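Local coordinates for MHC class I protein (PDB 6LUP) that probably presents peptides to T cells of the nurse shark, holding them in the groove of its α1 and α2 domains, as class I molecules do, at residues 121-130 against 144-155; 179-188 against 256-267. One frame throughout, in Å; residues are numbered along the deposited sequence.

Contact 1. Residues 121-130 against 144-155; sequences ISLDKDKMVW and WDRDMAFNQGTK
The indole N-H of W130 points at OD1 of N151, with NE1 and OD1 2.6 Å apart and the oxygen close to the ring plane. The bond joins the last strand of the floor of the MHC class I peptide-binding groove to the helix of the α2 domain, at the break between 135-146 and 148-172. N151 is itself held at the break, because its ND2 donates to the carbonyl O of W144, which fixes the rotation of the amide and leaves OD1 turned to the indole. A second bond, nearly straight at 176°, runs from the backbone N of W130 to OD1 of D145 (2.8 Å) on the syn lone pair; K141 forms a salt bridge with the other carboxylate oxygen.

Between these polar grips the aromatic rings meet. W144 turns its edge to the face of W130, six-membered ring centroids 4.8 Å apart and planes at 66°, and its CB sits over the five-membered ring in a CH-pi contact. L123 CB lies over the rim of the opposite face. F150 is nearly parallel to W130 but displaced, touching CZ2 of W130 with its CE2 (3.4 Å). W144 also works for the groove, since its NE1 donates to the backbone of the bound peptide.

At the G1 beta bulge, where M128 and V129 both face D124, the methionine chain bends at chi2 (-49°), crossing K155 to reach N151: SD rests 3.8 Å from CD of K155, and CE lies 3.7 Å from CB of N151.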
loop_
_atom_site.group_PDB
_atom_site.type_symbol
_atom_site.label_atom_id
_atom_site.label_comp_id
_atom_site.label_asym_id
_atom_site.label_seq_id
_atom_site.Cartn_x
_atom_site.Cartn_y
_atom_site.Cartn_z
ATOM N N ILE A 121 17.095 5.449 -10.656
ATOM C CA ILE A 121 17.242 4.951 -12.017
ATOM C C ILE A 121 15.993 4.159 -12.409
ATOM O O ILE A 121 15.339 3.555 -11.556
ATOM C CB ILE A 121 18.542 4.113 -12.166
ATOM C CG1 ILE A 121 18.989 4.037 -13.630
ATOM C CG2 ILE A 121 18.403 2.735 -11.526
ATOM C CD1 ILE A 121 20.395 3.505 -13.820
ATOM N N SER A 122 15.648 4.186 -13.693
ATOM C CA SER A 122 14.513 3.415 -14.201
ATOM C C SER A 122 14.691 3.092 -15.681
ATOM O O SER A 122 15.483 3.739 -16.368
ATOM C CB SER A 122 13.189 4.152 -13.956
ATOM O OG SER A 122 13.193 5.443 -14.538
ATOM N N LEU A 123 13.961 2.092 -16.170
ATOM C CA LEU A 123 14.107 1.660 -17.555
ATOM C C LEU A 123 13.039 2.214 -18.490
ATOM O O LEU A 123 11.843 2.064 -18.240
ATOM C CB LEU A 123 14.132 0.127 -17.650
ATOM C CG LEU A 123 14.000 -0.516 -19.040
ATOM C CD1 LEU A 123 15.268 -0.345 -19.867
ATOM C CD2 LEU A 123 13.632 -1.988 -18.931
ATOM N N ASP A 124 13.486 2.847 -19.572
ATOM C CA ASP A 124 12.618 3.128 -20.704
ATOM C C ASP A 124 12.564 1.860 -21.550
ATOM O O ASP A 124 13.538 1.506 -22.213
ATOM C CB ASP A 124 13.149 4.309 -21.524
ATOM C CG ASP A 124 12.211 4.717 -22.657
ATOM O OD1 ASP A 124 11.529 3.844 -23.243
ATOM O OD2 ASP A 124 12.168 5.926 -22.973
ATOM N N LYS A 125 11.422 1.179 -21.510
ATOM C CA LYS A 125 11.254 -0.108 -22.180
ATOM C C LYS A 125 11.223 0.040 -23.703
ATOM O O LYS A 125 11.690 -0.843 -24.424
ATOM C CB LYS A 125 9.980 -0.799 -21.674
ATOM C CG LYS A 125 9.925 -2.304 -21.912
ATOM C CD LYS A 125 8.618 -2.917 -21.415
ATOM C CE LYS A 125 7.441 -2.577 -22.324
ATOM N NZ LYS A 125 6.203 -3.333 -21.975
ATOM N N ASP A 126 10.679 1.156 -24.185
ATOM C CA ASP A 126 10.546 1.398 -25.627
ATOM C C ASP A 126 11.884 1.697 -26.294
ATOM O O ASP A 126 12.207 1.112 -27.328
ATOM C CB ASP A 126 9.533 2.516 -25.906
ATOM C CG ASP A 126 8.144 2.202 -25.358
ATOM O OD1 ASP A 126 7.900 1.041 -24.946
ATOM O OD2 ASP A 126 7.294 3.121 -25.336
ATOM N N LYS A 127 12.658 2.596 -25.691
ATOM C CA LYS A 127 14.002 2.921 -26.168
ATOM C C LYS A 127 15.028 1.874 -25.738
ATOM O O LYS A 127 16.119 1.806 -26.301
ATOM C CB LYS A 127 14.435 4.296 -25.648
ATOM C CG LYS A 127 13.625 5.471 -26.173
ATOM C CD LYS A 127 13.988 5.819 -27.610
ATOM C CE LYS A 127 13.252 7.064 -28.078
ATOM N NZ LYS A 127 13.467 7.331 -29.529
ATOM N N MET A 128 14.662 1.067 -24.741
ATOM C CA MET A 128 15.565 0.101 -24.095
ATOM C C MET A 128 16.839 0.754 -23.559
ATOM O O MET A 128 17.952 0.267 -23.775
ATOM C CB MET A 128 15.863 -1.105 -24.996
ATOM C CG MET A 128 14.762 -2.155 -25.002
ATOM S SD MET A 128 14.195 -2.638 -23.353
ATOM C CE MET A 128 15.689 -3.329 -22.647
ATOM N N VAL A 129 16.645 1.858 -22.847
ATOM C CA VAL A 129 17.732 2.612 -22.234
ATOM C C VAL A 129 17.338 2.965 -20.796
ATOM O O VAL A 129 16.153 3.136 -20.491
ATOM C CB VAL A 129 18.091 3.869 -23.081
ATOM C CG1 VAL A 129 17.039 4.966 -22.941
ATOM C CG2 VAL A 129 19.473 4.398 -22.735
ATOM N N TRP A 130 18.326 3.046 -19.912
ATOM C CA TRP A 130 18.083 3.424 -18.521
ATOM C C TRP A 130 18.164 4.934 -18.347
ATOM O O TRP A 130 19.043 5.586 -18.910
ATOM C CB TRP A 130 19.078 2.732 -17.591
ATOM C CG TRP A 130 18.926 1.243 -17.572
ATOM C CD1 TRP A 130 19.553 0.348 -18.386
ATOM C CD2 TRP A 130 18.088 0.473 -16.696
ATOM N NE1 TRP A 130 19.163 -0.934 -18.073
ATOM C CE2 TRP A 130 18.263 -0.886 -17.041
ATOM C CE3 TRP A 130 17.210 0.798 -15.652
ATOM C CZ2 TRP A 130 17.590 -1.921 -16.380
ATOM C CZ3 TRP A 130 16.541 -0.235 -14.995
ATOM C CH2 TRP A 130 16.737 -1.576 -15.363
ATOM N N TRP A 144 24.754 -0.258 -17.192
ATOM C CA TRP A 144 23.514 -0.983 -17.460
ATOM C C TRP A 144 23.033 -0.868 -18.902
ATOM O O TRP A 144 22.383 -1.781 -19.408
ATOM C CB TRP A 144 22.424 -0.546 -16.480
ATOM C CG TRP A 144 22.582 -1.143 -15.103
ATOM C CD1 TRP A 144 23.696 -1.744 -14.586
ATOM C CD2 TRP A 144 21.597 -1.170 -14.066
ATOM N NE1 TRP A 144 23.462 -2.156 -13.298
ATOM C CE2 TRP A 144 22.182 -1.815 -12.952
ATOM C CE3 TRP A 144 20.276 -0.716 -13.968
ATOM C CZ2 TRP A 144 21.489 -2.020 -11.755
ATOM C CZ3 TRP A 144 19.589 -0.916 -12.777
ATOM C CH2 TRP A 144 20.199 -1.562 -11.687
ATOM N N ASP A 145 23.352 0.244 -19.561
ATOM C CA ASP A 145 23.013 0.422 -20.977
ATOM C C ASP A 145 23.826 -0.515 -21.867
ATOM O O ASP A 145 23.336 -0.984 -22.895
ATOM C CB ASP A 145 23.213 1.876 -21.417
ATOM C CG ASP A 145 22.126 2.808 -20.894
ATOM O OD1 ASP A 145 20.984 2.355 -20.659
ATOM O OD2 ASP A 145 22.420 4.010 -20.729
ATOM N N ARG A 146 25.069 -0.775 -21.456
ATOM C CA ARG A 146 25.962 -1.708 -22.143
ATOM C C ARG A 146 25.498 -3.157 -22.009
ATOM O O ARG A 146 25.638 -3.944 -22.948
ATOM C CB ARG A 146 27.393 -1.581 -21.597
ATOM C CG ARG A 146 28.350 -0.752 -22.445
ATOM C CD ARG A 146 27.911 0.700 -22.573
ATOM N NE ARG A 146 28.867 1.497 -23.340
ATOM C CZ ARG A 146 29.550 2.535 -22.861
ATOM N NH1 ARG A 146 29.384 2.934 -21.604
ATOM N NH2 ARG A 146 30.395 3.188 -23.649
ATOM N N ASP A 147 24.947 -3.494 -20.843
ATOM C CA ASP A 147 24.606 -4.874 -20.505
ATOM C C ASP A 147 23.372 -5.375 -21.256
ATOM O O ASP A 147 22.240 -5.203 -20.804
ATOM C CB ASP A 147 24.427 -5.025 -18.989
ATOM C CG ASP A 147 24.677 -6.442 -18.504
ATOM O OD1 ASP A 147 24.344 -7.409 -19.232
ATOM O OD2 ASP A 147 25.197 -6.585 -17.376
ATOM N N MET A 148 23.616 -6.007 -22.400
ATOM C CA MET A 148 22.567 -6.539 -23.264
ATOM C C MET A 148 21.722 -7.602 -22.560
ATOM O O MET A 148 20.497 -7.471 -22.478
ATOM C CB MET A 148 23.189 -7.119 -24.538
ATOM C CG MET A 148 22.190 -7.731 -25.509
ATOM S SD MET A 148 21.566 -6.560 -26.729
ATOM C CE MET A 148 22.956 -6.483 -27.861
ATOM N N ALA A 149 22.385 -8.645 -22.058
ATOM C CA ALA A 149 21.710 -9.787 -21.434
ATOM C C ALA A 149 20.841 -9.367 -20.249
ATOM O O ALA A 149 19.736 -9.880 -20.077
ATOM C CB ALA A 149 22.714 -10.852 -21.021
ATOM N N PHE A 150 21.338 -8.429 -19.448
ATOM C CA PHE A 150 20.551 -7.851 -18.366
ATOM C C PHE A 150 19.308 -7.161 -18.925
ATOM O O PHE A 150 18.188 -7.448 -18.493
ATOM C CB PHE A 150 21.403 -6.878 -17.546
ATOM C CG PHE A 150 20.664 -6.200 -16.420
ATOM C CD1 PHE A 150 20.095 -6.941 -15.381
ATOM C CD2 PHE A 150 20.563 -4.813 -16.378
ATOM C CE1 PHE A 150 19.425 -6.311 -14.337
ATOM C CE2 PHE A 150 19.899 -4.177 -15.337
ATOM C CZ PHE A 150 19.328 -4.926 -14.316
ATOM N N ASN A 151 19.520 -6.281 -19.904
ATOM C CA ASN A 151 18.450 -5.471 -20.496
ATOM C C ASN A 151 17.352 -6.288 -21.164
ATOM O O ASN A 151 16.169 -6.101 -20.871
ATOM C CB ASN A 151 19.023 -4.459 -21.496
ATOM C CG ASN A 151 19.784 -3.332 -20.823
ATOM O OD1 ASN A 151 19.559 -3.018 -19.655
ATOM N ND2 ASN A 151 20.695 -2.714 -21.563
ATOM N N GLN A 152 17.748 -7.189 -22.057
ATOM C CA GLN A 152 16.798 -8.040 -22.763
ATOM C C GLN A 152 16.096 -8.992 -21.804
ATOM O O GLN A 152 14.904 -9.267 -21.955
ATOM C CB GLN A 152 17.485 -8.804 -23.898
ATOM C CG GLN A 152 17.767 -7.957 -25.130
ATOM C CD GLN A 152 16.517 -7.291 -25.692
ATOM O OE1 GLN A 152 15.548 -7.960 -26.064
ATOM N NE2 GLN A 152 16.537 -5.962 -25.757
ATOM N N GLY A 153 16.841 -9.475 -20.812
ATOM C CA GLY A 153 16.294 -10.335 -19.764
ATOM C C GLY A 153 15.194 -9.650 -18.975
ATOM O O GLY A 153 14.088 -10.178 -18.848
ATOM N N THR A 154 15.506 -8.466 -18.452
ATOM C CA THR A 154 14.541 -7.646 -17.728
ATOM C C THR A 154 13.296 -7.383 -18.584
ATOM O O THR A 154 12.163 -7.490 -18.103
ATOM C CB THR A 154 15.178 -6.311 -17.300
ATOM O OG1 THR A 154 16.328 -6.574 -16.489
ATOM C CG2 THR A 154 14.193 -5.451 -16.522
ATOM N N LYS A 155 13.521 -7.055 -19.855
ATOM C CA LYS A 155 12.441 -6.804 -20.797
ATOM C C LYS A 155 11.607 -8.061 -21.001
ATOM O O LYS A 155 10.379 -7.988 -21.071
ATOM C CB LYS A 155 13.006 -6.316 -22.129
ATOM C CG LYS A 155 11.967 -5.886 -23.153
ATOM C CD LYS A 155 12.592 -5.844 -24.537
ATOM C CE LYS A 155 11.632 -5.323 -25.595
ATOM N NZ LYS A 155 11.621 -3.837 -25.655
#

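Contact 2. Residues 179-188 against 256-267; sequences PVKPSVTFTS and HDGLGQQLVVFY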
loop_
_atom_site.group_PDB
_atom_site.type_symbol
_atom_site.label_atom_id
_atom_site.label_comp_id
_atom_site.label_asym_id
_atom_site.label_seq_id
_atom_site.Cartn_x
_atom_site.Cartn_y
_atom_site.Cartn_z
ATOM N N PRO A 179 -13.849 -7.966 -7.489
ATOM C CA PRO A 179 -14.206 -6.785 -6.710
ATOM C C PRO A 179 -15.329 -7.101 -5.724
ATOM O O PRO A 179 -16.221 -7.896 -6.037
ATOM C CB PRO A 179 -14.681 -5.786 -7.773
ATOM C CG PRO A 179 -15.063 -6.623 -8.946
ATOM C CD PRO A 179 -14.110 -7.780 -8.928
ATOM N N VAL A 180 -15.250 -6.518 -4.532
ATOM C CA VAL A 180 -16.339 -6.588 -3.559
ATOM C C VAL A 180 -16.891 -5.186 -3.306
ATOM O O VAL A 180 -16.129 -4.238 -3.073
ATOM C CB VAL A 180 -15.947 -7.313 -2.241
ATOM C CG1 VAL A 180 -14.594 -6.850 -1.725
ATOM C CG2 VAL A 180 -17.023 -7.134 -1.174
ATOM N N LYS A 181 -18.215 -5.074 -3.381
ATOM C CA LYS A 181 -18.904 -3.794 -3.262
ATOM C C LYS A 181 -18.782 -3.199 -1.863
ATOM O O LYS A 181 -18.668 -3.934 -0.876
ATOM C CB LYS A 181 -20.380 -3.920 -3.677
ATOM C CG LYS A 181 -21.275 -4.710 -2.730
ATOM C CD LYS A 181 -22.659 -4.887 -3.341
ATOM C CE LYS A 181 -23.480 -5.946 -2.619
ATOM N NZ LYS A 181 -24.102 -5.449 -1.358
ATOM N N PRO A 182 -18.784 -1.856 -1.779
ATOM C CA PRO A 182 -18.861 -1.181 -0.485
ATOM C C PRO A 182 -20.227 -1.362 0.165
ATOM O O PRO A 182 -21.245 -1.386 -0.529
ATOM C CB PRO A 182 -18.655 0.297 -0.844
ATOM C CG PRO A 182 -19.039 0.406 -2.280
ATOM C CD PRO A 182 -18.631 -0.901 -2.893
ATOM N N SER A 183 -20.238 -1.523 1.484
ATOM C CA SER A 183 -21.461 -1.351 2.251
ATOM C C SER A 183 -21.443 0.101 2.721
ATOM O O SER A 183 -20.482 0.541 3.363
ATOM C CB SER A 183 -21.525 -2.327 3.428
ATOM O OG SER A 183 -20.743 -1.876 4.519
ATOM N N VAL A 184 -22.481 0.853 2.366
ATOM C CA VAL A 184 -22.483 2.298 2.614
ATOM C C VAL A 184 -23.524 2.748 3.642
ATOM O O VAL A 184 -24.640 2.222 3.701
ATOM C CB VAL A 184 -22.621 3.125 1.309
ATOM C CG1 VAL A 184 -21.651 2.631 0.243
ATOM C CG2 VAL A 184 -24.047 3.089 0.788
ATOM N N THR A 185 -23.131 3.730 4.444
ATOM C CA THR A 185 -23.990 4.340 5.447
ATOM C C THR A 185 -24.045 5.840 5.178
ATOM O O THR A 185 -23.041 6.443 4.795
ATOM C CB THR A 185 -23.448 4.057 6.866
ATOM O OG1 THR A 185 -23.780 2.717 7.241
ATOM C CG2 THR A 185 -24.028 5.007 7.901
ATOM N N PHE A 186 -25.225 6.428 5.364
ATOM C CA PHE A 186 -25.392 7.872 5.255
ATOM C C PHE A 186 -26.266 8.376 6.401
ATOM O O PHE A 186 -27.497 8.268 6.360
ATOM C CB PHE A 186 -25.974 8.244 3.887
ATOM C CG PHE A 186 -25.716 9.670 3.471
ATOM C CD1 PHE A 186 -24.608 10.365 3.945
ATOM C CD2 PHE A 186 -26.569 10.308 2.575
ATOM C CE1 PHE A 186 -24.370 11.674 3.549
ATOM C CE2 PHE A 186 -26.333 11.614 2.174
ATOM C CZ PHE A 186 -25.232 12.297 2.660
ATOM N N THR A 187 -25.611 8.908 7.430
ATOM C CA THR A 187 -26.280 9.291 8.672
ATOM C C THR A 187 -25.794 10.633 9.209
ATOM O O THR A 187 -24.676 11.069 8.911
ATOM C CB THR A 187 -26.057 8.240 9.782
ATOM O OG1 THR A 187 -24.656 7.972 9.915
ATOM C CG2 THR A 187 -26.800 6.945 9.479
ATOM N N SER A 188 -26.643 11.277 10.009
ATOM C CA SER A 188 -26.242 12.451 10.772
ATOM C C SER A 188 -25.323 11.999 11.894
ATOM O O SER A 188 -25.554 10.959 12.517
ATOM C CB SER A 188 -27.462 13.182 11.344
ATOM O OG SER A 188 -28.042 12.460 12.419
ATOM N N HIS A 256 -18.051 2.399 -7.708
ATOM C CA HIS A 256 -17.056 1.381 -7.426
ATOM C C HIS A 256 -17.298 0.272 -8.437
ATOM O O HIS A 256 -18.448 -0.073 -8.718
ATOM C CB HIS A 256 -17.230 0.860 -5.994
ATOM C CG HIS A 256 -16.227 -0.177 -5.591
ATOM N ND1 HIS A 256 -15.001 0.144 -5.046
ATOM C CD2 HIS A 256 -16.274 -1.530 -5.635
ATOM C CE1 HIS A 256 -14.335 -0.967 -4.784
ATOM N NE2 HIS A 256 -15.084 -1.995 -5.131
ATOM N N ASP A 257 -16.228 -0.280 -8.993
ATOM C CA ASP A 257 -16.375 -1.308 -10.025
ATOM C C ASP A 257 -16.833 -2.669 -9.471
ATOM O O ASP A 257 -16.933 -3.655 -10.204
ATOM C CB ASP A 257 -15.112 -1.412 -10.890
ATOM C CG ASP A 257 -13.901 -1.860 -10.113
ATOM O OD1 ASP A 257 -14.067 -2.460 -9.027
ATOM O OD2 ASP A 257 -12.774 -1.609 -10.591
ATOM N N GLY A 258 -17.117 -2.702 -8.174
ATOM C CA GLY A 258 -17.803 -3.826 -7.554
ATOM C C GLY A 258 -19.306 -3.600 -7.523
ATOM O O GLY A 258 -20.063 -4.499 -7.159
ATOM N N LEU A 259 -19.739 -2.399 -7.903
ATOM C CA LEU A 259 -21.162 -2.063 -7.930
ATOM C C LEU A 259 -21.782 -2.345 -9.293
ATOM O O LEU A 259 -22.830 -2.989 -9.382
ATOM C CB LEU A 259 -21.389 -0.605 -7.521
ATOM C CG LEU A 259 -21.051 -0.250 -6.072
ATOM C CD1 LEU A 259 -20.920 1.256 -5.909
ATOM C CD2 LEU A 259 -22.082 -0.817 -5.104
ATOM N N GLY A 260 -21.138 -1.859 -10.350
ATOM C CA GLY A 260 -21.607 -2.113 -11.714
ATOM C C GLY A 260 -22.826 -1.296 -12.093
ATOM O O GLY A 260 -23.329 -1.386 -13.213
ATOM N N GLN A 261 -23.305 -0.512 -11.136
ATOM C CA GLN A 261 -24.359 0.460 -11.344
ATOM C C GLN A 261 -24.202 1.475 -10.228
ATOM O O GLN A 261 -23.913 1.109 -9.087
ATOM C CB GLN A 261 -25.738 -0.196 -11.271
ATOM C CG GLN A 261 -26.827 0.558 -12.023
ATOM C CD GLN A 261 -26.733 0.388 -13.530
ATOM O OE1 GLN A 261 -26.657 -0.732 -14.038
ATOM N NE2 GLN A 261 -26.748 1.503 -14.257
ATOM N N GLN A 262 -24.377 2.747 -10.560
ATOM C CA GLN A 262 -24.189 3.818 -9.595
ATOM C C GLN A 262 -25.108 3.613 -8.397
ATOM O O GLN A 262 -26.299 3.338 -8.559
ATOM C CB GLN A 262 -24.456 5.163 -10.256
ATOM C CG GLN A 262 -23.580 6.285 -9.734
ATOM C CD GLN A 262 -23.695 7.545 -10.566
ATOM O OE1 GLN A 262 -22.715 7.999 -11.152
ATOM N NE2 GLN A 262 -24.896 8.112 -10.627
ATOM N N LEU A 263 -24.546 3.718 -7.198
ATOM C CA LEU A 263 -25.321 3.519 -5.981
ATOM C C LEU A 263 -25.624 4.837 -5.258
ATOM O O LEU A 263 -24.714 5.602 -4.928
ATOM C CB LEU A 263 -24.625 2.514 -5.058
ATOM C CG LEU A 263 -25.276 2.230 -3.704
ATOM C CD1 LEU A 263 -25.343 0.743 -3.406
ATOM C CD2 LEU A 263 -24.536 2.967 -2.605
ATOM N N VAL A 264 -26.911 5.087 -5.030
ATOM C CA VAL A 264 -27.364 6.273 -4.302
ATOM C C VAL A 264 -28.029 5.899 -2.984
ATOM O O VAL A 264 -28.726 4.891 -2.895
ATOM C CB VAL A 264 -28.314 7.170 -5.138
ATOM C CG1 VAL A 264 -27.526 7.996 -6.142
ATOM C CG2 VAL A 264 -29.383 6.352 -5.847
ATOM N N VAL A 265 -27.797 6.717 -1.965
ATOM C CA VAL A 265 -28.386 6.509 -0.643
ATOM C C VAL A 265 -28.860 7.845 -0.055
ATOM O O VAL A 265 -28.106 8.820 -0.027
ATOM C CB VAL A 265 -27.413 5.760 0.309
ATOM C CG1 VAL A 265 -25.998 6.313 0.200
ATOM C CG2 VAL A 265 -27.906 5.787 1.750
ATOM N N PHE A 266 -30.113 7.881 0.394
ATOM C CA PHE A 266 -30.704 9.095 0.975
ATOM C C PHE A 266 -30.615 9.093 2.501
ATOM O O PHE A 266 -30.444 8.034 3.113
ATOM C CB PHE A 266 -32.159 9.260 0.519
ATOM C CG PHE A 266 -32.328 9.280 -0.973
ATOM C CD1 PHE A 266 -31.961 10.400 -1.714
ATOM C CD2 PHE A 266 -32.848 8.177 -1.642
ATOM C CE1 PHE A 266 -32.107 10.420 -3.092
ATOM C CE2 PHE A 266 -32.999 8.190 -3.022
ATOM C CZ PHE A 266 -32.628 9.315 -3.747
ATOM N N TYR A 267 -30.727 10.275 3.110
ATOM C CA TYR A 267 -30.648 10.395 4.567
ATOM C C TYR A 267 -31.714 9.562 5.295
ATOM O O TYR A 267 -32.911 9.860 5.238
ATOM C CB TYR A 267 -30.698 11.857 5.024
ATOM C CG TYR A 267 -30.865 11.985 6.522
ATOM C CD1 TYR A 267 -29.814 11.677 7.388
ATOM C CD2 TYR A 267 -32.086 12.379 7.076
ATOM C CE1 TYR A 267 -29.968 11.776 8.761
ATOM C CE2 TYR A 267 -32.249 12.478 8.447
ATOM C CZ TYR A 267 -31.187 12.176 9.283
ATOM O OH TYR A 267 -31.345 12.275 10.645
#
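The two sheets of an immunoglobulin C1-set domain, the α3 domain of the class I chain, face each other here along one side: strand 183-188 is the outermost of one sheet and 263-266 of the other. Their axes approach to 7.3 Å and their directions differ by 26°, so the strands run roughly parallel across the interface, joined through side chains.

V184 leads the apolar packing. With CG1 anti to the carbonyl carbon (chi1 -48°), CG2 falls between the backbone N and that carbon, and this methyl meets CD2 of L263 at 3.4 Å and CG1 of V265 at 3.8 Å, the side chains passing in opposite directions. Two residues further along the strand, F186 sets CB against CG2 of V265 (3.8 Å), while its ring continues inward to C197 and C252, the disulfide that ties the sheets together.

At one end Y267, the last residue of the chain, brings its ring edge to the backbone of S188, CE1 lying 3.6 Å from N. At the other end residues 256-259 meet 179-182. CD of P182 comes obliquely to the H256 ring, 3.7 Å from CD2, and also touches CG of L259; the NE2 of H256 is bonded to the carbonyl of Y203. CB of P179 meets CA of G258 at 3.7 Å. Facing sheets around a buried disulfide are typical of the immunoglobulin beta sandwich.

Overall arrangement
Contact 1 and contact 2 belong to two different modules of the class I chain and follow one another in series: helix 148-172, which carries part of contact 1, is succeeded by strand 183-189 of contact 2. Their centres are 44 Å apart, and they lie on opposite sides of the chain's centre, with nearest atoms about 22 Å apart and no touch. Contact 1 fastens a helix to the floor of the groove and meets the bound peptide directly, through W144, D147, F150 and T154. Contact 2 joins two sheets of the immunoglobulin domain, well removed from contact 1, and its segments touch no other protein chain of the assembly.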